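Side-chain contacts in uncharacterized protein (Bacteroides uniformis, PDB 4IYK), which is of unknown function but, as a two-domain all-beta protein of the DUF3823 family, may bind carbohydrate: residues E28-D33 and N79-P84; K110-E115 and Y217-V222; Q53-T58 and K88-K93. All blocks are in the same frame, centred on the assembly; numbering follows the deposited sequence. Where two conformers were deposited one is given.

Contact 1 (E28-D33 and N79-P84); sequences ELVGSD and NGNFYP
Asn-81 meets Gly-31 with its side chain folded back between its own backbone N and carbonyl carbon (chi1 66°), and Val-30 reaches the same amide with CG1 set opposite its backbone N. The contact joins two loops of the N-terminal domain, a domain assigned to the transthyretin clan, consistent with a beta-sandwich: the link between strands 15-23 and 40-44, and the loop between 67-77 and 85-92. It is a worked case of a buried asparagine tying loops together through main-chain carbonyls. Asn-81 ND2 donates to Gly-31 O at 3.0 Å, in a moderately bent bond with an N-H...O angle of 146°. The acceptor lies almost in the plane of the asparagine amide, whereas the donor stands 22° off the carbonyl plane of Gly-31. ND2 also gives a hydrogen bond to the carbonyl of His-215, in the C-terminal domain, so one amide nitrogen serves a carbonyl in each of the two domains. A leucine here would keep the bulk but not the donor, and would probably leave the carbonyls of Gly-31 and His-215 without this partner. Asn-38 braces both sides, its OD1 accepting from the backbone N of Asn-81 and its own N bonding Ser-32 OG. The hydroxyl of Ser-32 is thus engaged elsewhere, and the serine meets the amide mainly through carbon, CB lying 3.7 Å from Asn-81 ND2. At the other end of the amide, Val-30 and Asn-81 run past each other in opposite directions, with Val-30 CG1 3.8 Å from Asn-81 OD1.

Contact 2 (K110-E115 and Y217-V222); sequences KSPKVE and YAPVVV
Pro-112 and Ala-218 make the closest approach, the methyl CB of the alanine lying 3.6 Å from CB of the proline and 3.8 Å from Pro-112 CG. The alanine methyl therefore rests against the CB-CG side of the pyrrolidine ring. The same CG reaches a second proline more loosely, Pro-112 CG standing 4.3 Å from Pro-219 CD. Farther along, two valines meet branch to branch at a slant. Val-114 CB and Val-221 CB are 4.0 Å apart, and the CG2 methyls of Val-114 and Val-221 meet at the same separation. Both valines place CG1 opposite the backbone N (chi1 -173° and 179°), which leaves each CG2 beside its own N. With this setting Val-221 CG1 also comes to 3.7 Å from the carbonyl oxygen of Val-114, a packing contact and not a hydrogen bond. No hydrogen bond crosses between 110-115 and 217-222; the main chains are held by other strands. Lys-113 and Glu-115 pair with Thr-124 and Thr-122 of strand 120-129, while Ala-218 and Val-221 pair with Ile-201 and Phe-199 of strand 196-206. Those last two residues take part in the packing as well, Ile-201 touching Pro-112 and Phe-199 touching Val-114. Strand 107-117 is an outermost strand of its three-stranded antiparallel sheet, and 216-224 pairs within a separate sheet. Apolar side chains meeting between two sheets, with no main-chain bonds from one segment to the other, mark a beta-sandwich, here near its surface, consistent with the domain's assignment to the E-set clan, whose members have immunoglobulin-like folds.

Contact 3 (Q53-T58 and K88-K93); sequences QTWYIT and KDFVVK
Trp-55 reaches strand 85-92 with the far end of its indole, across a span of 13.1 Å between Trp-55 CA and Val-92 CA. From CB the side chain leaves with CG opposite the carbonyl carbon (chi1 -58°), carrying the ring toward Phe-90 and Val-92. On the pyrrole side, NE1 donates to Gln-53 OE1 of its own strand at 2.8 Å. This bond is fairly straight, 159° at the hydrogen; it lies close to the indole plane and uses a lone pair in the amide's carbonyl plane. The six-membered ring then makes the long-range contact by its edge. Trp-55 CZ3 lies 4.0 Å from Phe-90 CE2, the two side chains crossing at a slant. CH2 of Trp-55 meets the CG2 methyl of Val-92, also at 4.0 Å and near the indole plane. Ile-17 of strand 15-23 touches both Trp-55 and Phe-90, and Tyr-99 packs edge-to-face with Phe-90. The indole thus divides its chemistry: its one polar N-H is satisfied at one end, and purely apolar carbon is delivered into the buried interior at the other, joining the two outermost strands of a four-stranded sheet.

How the contacts relate
Contacts 1 and 3 belong to the same N-terminal domain, and their segments alternate along the chain; their centres lie about 16 Å apart. Contact 3 is apolar packing across one sheet, whereas contact 1 joins loops that bond to the C-terminal domain. Contact 2 falls in that second domain, yet it touches contact 1: Tyr-217 OH sits 2.5 Å from Asp-33 OD2, a probable hydrogen bond, and the tyrosine ring packs on Gly-31 and Ser-32. The centres of contacts 1 and 2 are about 17 Å apart. Contacts 2 and 3, with centres about 29 Å apart, do not touch and lie on opposite sides of the chain's centre. No carbohydrate site is established to which the three could be related.

Contact 1 (E28-D33 and N79-P84)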
# COMPACT_ATOMS: atom_id res chain seq x y z
N GLU A 28 -9.82 -4.59 7.42
CA GLU A 28 -9.19 -5.12 6.22
C GLU A 28 -7.69 -4.86 6.25
O GLU A 28 -7.26 -3.90 6.88
CB GLU A 28 -9.80 -4.47 4.95
CG GLU A 28 -11.13 -5.07 4.54
CD GLU A 28 -11.87 -4.39 3.40
OE1 GLU A 28 -11.22 -3.68 2.59
OE2 GLU A 28 -13.10 -4.58 3.29
N LEU A 29 -6.90 -5.72 5.55
CA LEU A 29 -5.45 -5.51 5.44
C LEU A 29 -5.17 -4.17 4.76
O LEU A 29 -5.89 -3.81 3.82
CB LEU A 29 -4.81 -6.64 4.60
CG LEU A 29 -4.52 -7.95 5.31
CD1 LEU A 29 -4.31 -9.10 4.30
CD2 LEU A 29 -3.30 -7.81 6.23
N VAL A 30 -4.16 -3.43 5.23
CA VAL A 30 -3.74 -2.17 4.60
C VAL A 30 -2.42 -2.47 3.87
O VAL A 30 -1.40 -2.76 4.51
CB VAL A 30 -3.64 -0.99 5.62
CG1 VAL A 30 -3.10 0.30 4.95
CG2 VAL A 30 -4.99 -0.73 6.28
N GLY A 31 -2.49 -2.47 2.54
CA GLY A 31 -1.34 -2.77 1.70
C GLY A 31 -0.48 -1.56 1.38
O GLY A 31 -0.95 -0.43 1.39
N SER A 32 0.81 -1.81 1.11
CA SER A 32 1.79 -0.79 0.78
C SER A 32 2.85 -1.40 -0.13
O SER A 32 2.56 -2.39 -0.81
CB SER A 32 2.40 -0.22 2.07
OG SER A 32 3.27 0.87 1.81
N ASP A 33 4.05 -0.81 -0.20
CA ASP A 33 5.18 -1.36 -0.94
C ASP A 33 6.19 -1.80 0.10
O ASP A 33 6.42 -1.02 1.02
CB ASP A 33 5.79 -0.33 -1.92
CG ASP A 33 4.86 0.14 -3.00
OD1 ASP A 33 4.82 -0.51 -4.07
OD2 ASP A 33 4.24 1.22 -2.82
N ASN A 79 6.02 8.35 7.93
CA ASN A 79 6.19 8.48 6.48
C ASN A 79 5.59 7.31 5.69
O ASN A 79 6.18 6.81 4.73
CB ASN A 79 7.67 8.67 6.13
CG ASN A 79 8.22 9.93 6.73
OD1 ASN A 79 7.71 11.03 6.51
ND2 ASN A 79 9.23 9.80 7.55
N GLY A 80 4.41 6.86 6.12
CA GLY A 80 3.72 5.75 5.50
C GLY A 80 2.50 6.20 4.74
O GLY A 80 2.46 7.33 4.23
N ASN A 81 1.51 5.33 4.65
CA ASN A 81 0.25 5.63 3.97
C ASN A 81 -0.92 5.62 4.98
O ASN A 81 -2.10 5.53 4.60
CB ASN A 81 0.01 4.66 2.80
CG ASN A 81 -0.21 3.22 3.17
OD1 ASN A 81 -0.42 2.86 4.35
ND2 ASN A 81 -0.30 2.38 2.12
N PHE A 82 -0.59 5.72 6.27
CA PHE A 82 -1.57 5.82 7.33
C PHE A 82 -1.07 6.82 8.34
O PHE A 82 0.13 7.13 8.35
CB PHE A 82 -1.90 4.46 7.96
CG PHE A 82 -0.76 3.66 8.53
CD1 PHE A 82 -0.29 3.91 9.82
CD2 PHE A 82 -0.21 2.60 7.82
CE1 PHE A 82 0.76 3.16 10.35
CE2 PHE A 82 0.84 1.84 8.36
CZ PHE A 82 1.31 2.12 9.63
N TYR A 83 -1.99 7.37 9.16
CA TYR A 83 -1.63 8.38 10.16
C TYR A 83 -0.60 7.83 11.15
O TYR A 83 -0.76 6.70 11.66
CB TYR A 83 -2.87 8.94 10.90
CG TYR A 83 -3.60 9.99 10.09
CD1 TYR A 83 -4.59 9.63 9.17
CD2 TYR A 83 -3.28 11.34 10.21
CE1 TYR A 83 -5.27 10.59 8.43
CE2 TYR A 83 -3.95 12.31 9.45
CZ TYR A 83 -4.91 11.92 8.54
OH TYR A 83 -5.58 12.86 7.80
N PRO A 84 0.50 8.60 11.35
CA PRO A 84 1.56 8.17 12.28
C PRO A 84 1.10 8.07 13.73
O PRO A 84 0.18 8.76 14.17
CB PRO A 84 2.61 9.29 12.13
CG PRO A 84 1.84 10.48 11.75
CD PRO A 84 0.82 9.92 10.78

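Contact 2 (K110-E115 and Y217-V222)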
# COMPACT_ATOMS: atom_id res chain seq x y z
N LYS A 110 -12.41 2.10 -2.70
CA LYS A 110 -13.69 1.41 -2.59
C LYS A 110 -14.17 0.81 -3.90
O LYS A 110 -13.99 1.40 -4.98
CB LYS A 110 -14.78 2.33 -2.02
CG LYS A 110 -14.43 3.00 -0.68
CD LYS A 110 -14.06 2.01 0.45
CE LYS A 110 -15.23 1.28 1.08
NZ LYS A 110 -14.78 0.33 2.13
N SER A 111 -14.87 -0.34 -3.79
CA SER A 111 -15.43 -1.12 -4.89
C SER A 111 -14.40 -1.26 -6.05
O SER A 111 -14.75 -0.97 -7.19
CB SER A 111 -16.72 -0.47 -5.37
OG SER A 111 -17.66 -0.41 -4.31
N PRO A 112 -13.11 -1.62 -5.79
CA PRO A 112 -12.16 -1.71 -6.90
C PRO A 112 -12.51 -2.85 -7.86
O PRO A 112 -12.91 -3.93 -7.42
CB PRO A 112 -10.83 -1.95 -6.20
CG PRO A 112 -11.18 -2.66 -4.96
CD PRO A 112 -12.46 -2.02 -4.52
N LYS A 113 -12.40 -2.57 -9.16
CA LYS A 113 -12.65 -3.53 -10.23
C LYS A 113 -11.59 -3.32 -11.31
O LYS A 113 -11.42 -2.19 -11.75
CB LYS A 113 -14.06 -3.31 -10.80
CG LYS A 113 -14.73 -4.52 -11.40
CD LYS A 113 -16.12 -4.12 -11.93
CE LYS A 113 -16.85 -5.24 -12.63
NZ LYS A 113 -18.11 -4.76 -13.28
N VAL A 114 -10.85 -4.38 -11.71
CA VAL A 114 -9.84 -4.28 -12.78
C VAL A 114 -10.16 -5.39 -13.78
O VAL A 114 -10.15 -6.57 -13.42
CB VAL A 114 -8.36 -4.31 -12.32
CG1 VAL A 114 -7.41 -4.04 -13.49
CG2 VAL A 114 -8.08 -3.32 -11.18
N GLU A 115 -10.48 -5.02 -15.02
CA GLU A 115 -10.78 -6.05 -15.99
C GLU A 115 -10.30 -5.71 -17.39
O GLU A 115 -10.09 -4.54 -17.75
CB GLU A 115 -12.29 -6.41 -16.01
CG GLU A 115 -13.26 -5.26 -16.15
CD GLU A 115 -14.72 -5.66 -16.03
OE1 GLU A 115 -15.03 -6.55 -15.20
OE2 GLU A 115 -15.55 -5.07 -16.76
N TYR A 217 -3.59 1.54 -1.57
CA TYR A 217 -3.87 0.58 -2.62
C TYR A 217 -5.11 -0.24 -2.40
O TYR A 217 -5.52 -0.50 -1.27
CB TYR A 217 -2.68 -0.42 -2.70
CG TYR A 217 -1.37 0.19 -3.12
CD1 TYR A 217 -1.13 0.55 -4.44
CD2 TYR A 217 -0.37 0.47 -2.17
CE1 TYR A 217 0.09 1.10 -4.83
CE2 TYR A 217 0.84 1.04 -2.55
CZ TYR A 217 1.07 1.35 -3.88
OH TYR A 217 2.27 1.86 -4.30
N ALA A 218 -5.65 -0.73 -3.51
CA ALA A 218 -6.68 -1.75 -3.58
C ALA A 218 -5.94 -3.10 -3.72
O ALA A 218 -4.76 -3.06 -4.06
CB ALA A 218 -7.58 -1.51 -4.77
N PRO A 219 -6.54 -4.27 -3.44
CA PRO A 219 -5.79 -5.54 -3.62
C PRO A 219 -5.40 -5.78 -5.09
O PRO A 219 -6.10 -5.33 -6.01
CB PRO A 219 -6.76 -6.62 -3.09
CG PRO A 219 -7.77 -5.86 -2.25
CD PRO A 219 -7.91 -4.53 -2.96
N VAL A 220 -4.27 -6.46 -5.31
CA VAL A 220 -3.72 -6.82 -6.63
C VAL A 220 -4.72 -7.72 -7.41
O VAL A 220 -5.36 -8.59 -6.82
CB VAL A 220 -2.35 -7.52 -6.47
CG1 VAL A 220 -1.89 -8.16 -7.77
CG2 VAL A 220 -1.30 -6.56 -5.95
N VAL A 221 -4.88 -7.47 -8.73
CA VAL A 221 -5.73 -8.25 -9.64
C VAL A 221 -4.81 -8.85 -10.73
O VAL A 221 -4.15 -8.11 -11.45
CB VAL A 221 -6.87 -7.40 -10.26
CG1 VAL A 221 -7.73 -8.23 -11.23
CG2 VAL A 221 -7.74 -6.77 -9.16
N VAL A 222 -4.73 -10.18 -10.80
CA VAL A 222 -3.91 -10.90 -11.81
C VAL A 222 -4.79 -11.08 -13.04
O VAL A 222 -5.96 -11.42 -12.92
CB VAL A 222 -3.28 -12.24 -11.31
CG1 VAL A 222 -4.34 -13.28 -10.89
CG2 VAL A 222 -2.31 -12.84 -12.34

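Contact 3 (Q53-T58 and K88-K93)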
# COMPACT_ATOMS: atom_id res chain seq x y z
N GLN A 53 16.40 -0.30 14.67
CA GLN A 53 16.21 -1.26 13.58
C GLN A 53 14.81 -1.11 12.95
O GLN A 53 13.97 -0.36 13.46
CB GLN A 53 16.52 -2.71 14.02
CG GLN A 53 15.79 -3.25 15.26
CD GLN A 53 15.96 -4.75 15.44
OE1 GLN A 53 14.99 -5.53 15.36
NE2 GLN A 53 17.19 -5.19 15.71
N THR A 54 14.60 -1.74 11.79
CA THR A 54 13.33 -1.66 11.06
C THR A 54 12.84 -3.06 10.75
O THR A 54 13.64 -3.92 10.36
CB THR A 54 13.48 -0.82 9.75
OG1 THR A 54 13.98 0.47 10.05
CG2 THR A 54 12.16 -0.67 8.99
N TRP A 55 11.52 -3.28 10.91
CA TRP A 55 10.86 -4.51 10.52
C TRP A 55 10.04 -4.18 9.29
O TRP A 55 9.15 -3.32 9.35
CB TRP A 55 9.99 -5.11 11.64
CG TRP A 55 10.71 -5.43 12.92
CD1 TRP A 55 12.06 -5.54 13.11
CD2 TRP A 55 10.11 -5.65 14.20
NE1 TRP A 55 12.33 -5.82 14.43
CE2 TRP A 55 11.15 -5.90 15.12
CE3 TRP A 55 8.78 -5.64 14.66
CZ2 TRP A 55 10.90 -6.16 16.48
CZ3 TRP A 55 8.54 -5.89 16.01
CH2 TRP A 55 9.59 -6.17 16.89
N TYR A 56 10.33 -4.87 8.17
CA TYR A 56 9.71 -4.68 6.87
C TYR A 56 8.42 -5.52 6.72
O TYR A 56 8.21 -6.53 7.40
CB TYR A 56 10.72 -4.90 5.75
CG TYR A 56 11.84 -3.88 5.84
CD1 TYR A 56 12.96 -4.10 6.64
CD2 TYR A 56 11.74 -2.65 5.18
CE1 TYR A 56 13.96 -3.13 6.78
CE2 TYR A 56 12.74 -1.68 5.31
CZ TYR A 56 13.85 -1.92 6.11
OH TYR A 56 14.84 -0.98 6.25
N ILE A 57 7.50 -5.00 5.91
CA ILE A 57 6.13 -5.54 5.79
C ILE A 57 5.90 -5.93 4.34
O ILE A 57 6.14 -5.12 3.45
CB ILE A 57 5.09 -4.46 6.27
CG1 ILE A 57 5.48 -3.79 7.61
CG2 ILE A 57 3.65 -5.01 6.33
CD1 ILE A 57 4.81 -2.34 7.89
N THR A 58 5.42 -7.16 4.09
CA THR A 58 5.11 -7.56 2.71
C THR A 58 3.99 -6.64 2.18
O THR A 58 3.26 -6.04 2.97
CB THR A 58 4.73 -9.05 2.61
OG1 THR A 58 3.43 -9.27 3.22
CG2 THR A 58 5.81 -9.97 3.18
N LYS A 88 4.27 2.53 22.68
CA LYS A 88 5.29 2.47 23.73
C LYS A 88 5.13 1.17 24.56
O LYS A 88 4.01 0.68 24.71
CB LYS A 88 5.21 3.71 24.65
CG LYS A 88 5.40 5.07 23.96
CD LYS A 88 6.86 5.41 23.62
CE LYS A 88 7.56 6.19 24.71
NZ LYS A 88 8.85 6.78 24.24
N ASP A 89 6.26 0.64 25.09
CA ASP A 89 6.36 -0.55 25.95
C ASP A 89 5.79 -1.81 25.26
O ASP A 89 4.96 -2.54 25.82
CB ASP A 89 5.70 -0.32 27.32
CG ASP A 89 6.15 0.95 28.04
OD1 ASP A 89 7.32 1.36 27.85
OD2 ASP A 89 5.34 1.53 28.77
N PHE A 90 6.29 -2.07 24.06
CA PHE A 90 5.93 -3.21 23.23
C PHE A 90 6.82 -4.39 23.65
O PHE A 90 8.03 -4.37 23.39
CB PHE A 90 6.14 -2.81 21.76
CG PHE A 90 5.68 -3.81 20.72
CD1 PHE A 90 4.38 -3.75 20.21
CD2 PHE A 90 6.56 -4.75 20.20
CE1 PHE A 90 3.97 -4.63 19.21
CE2 PHE A 90 6.13 -5.65 19.21
CZ PHE A 90 4.84 -5.59 18.73
N VAL A 91 6.24 -5.40 24.31
CA VAL A 91 7.00 -6.55 24.81
C VAL A 91 7.06 -7.67 23.76
O VAL A 91 6.03 -8.15 23.28
CB VAL A 91 6.46 -7.07 26.18
CG1 VAL A 91 7.18 -8.34 26.64
CG2 VAL A 91 6.57 -6.00 27.26
N VAL A 92 8.29 -8.08 23.43
CA VAL A 92 8.55 -9.21 22.55
C VAL A 92 8.95 -10.35 23.48
O VAL A 92 10.01 -10.29 24.10
CB VAL A 92 9.58 -8.92 21.42
CG1 VAL A 92 10.03 -10.22 20.74
CG2 VAL A 92 9.01 -7.95 20.39
N LYS A 93 8.08 -11.35 23.64
CA LYS A 93 8.34 -12.51 24.50
C LYS A 93 9.25 -13.51 23.78
O LYS A 93 9.32 -13.53 22.54
CB LYS A 93 7.02 -13.19 24.91
CG LYS A 93 6.23 -12.41 25.96
CD LYS A 93 5.36 -13.32 26.81
CE LYS A 93 4.80 -12.61 28.02
NZ LYS A 93 4.03 -13.52 28.90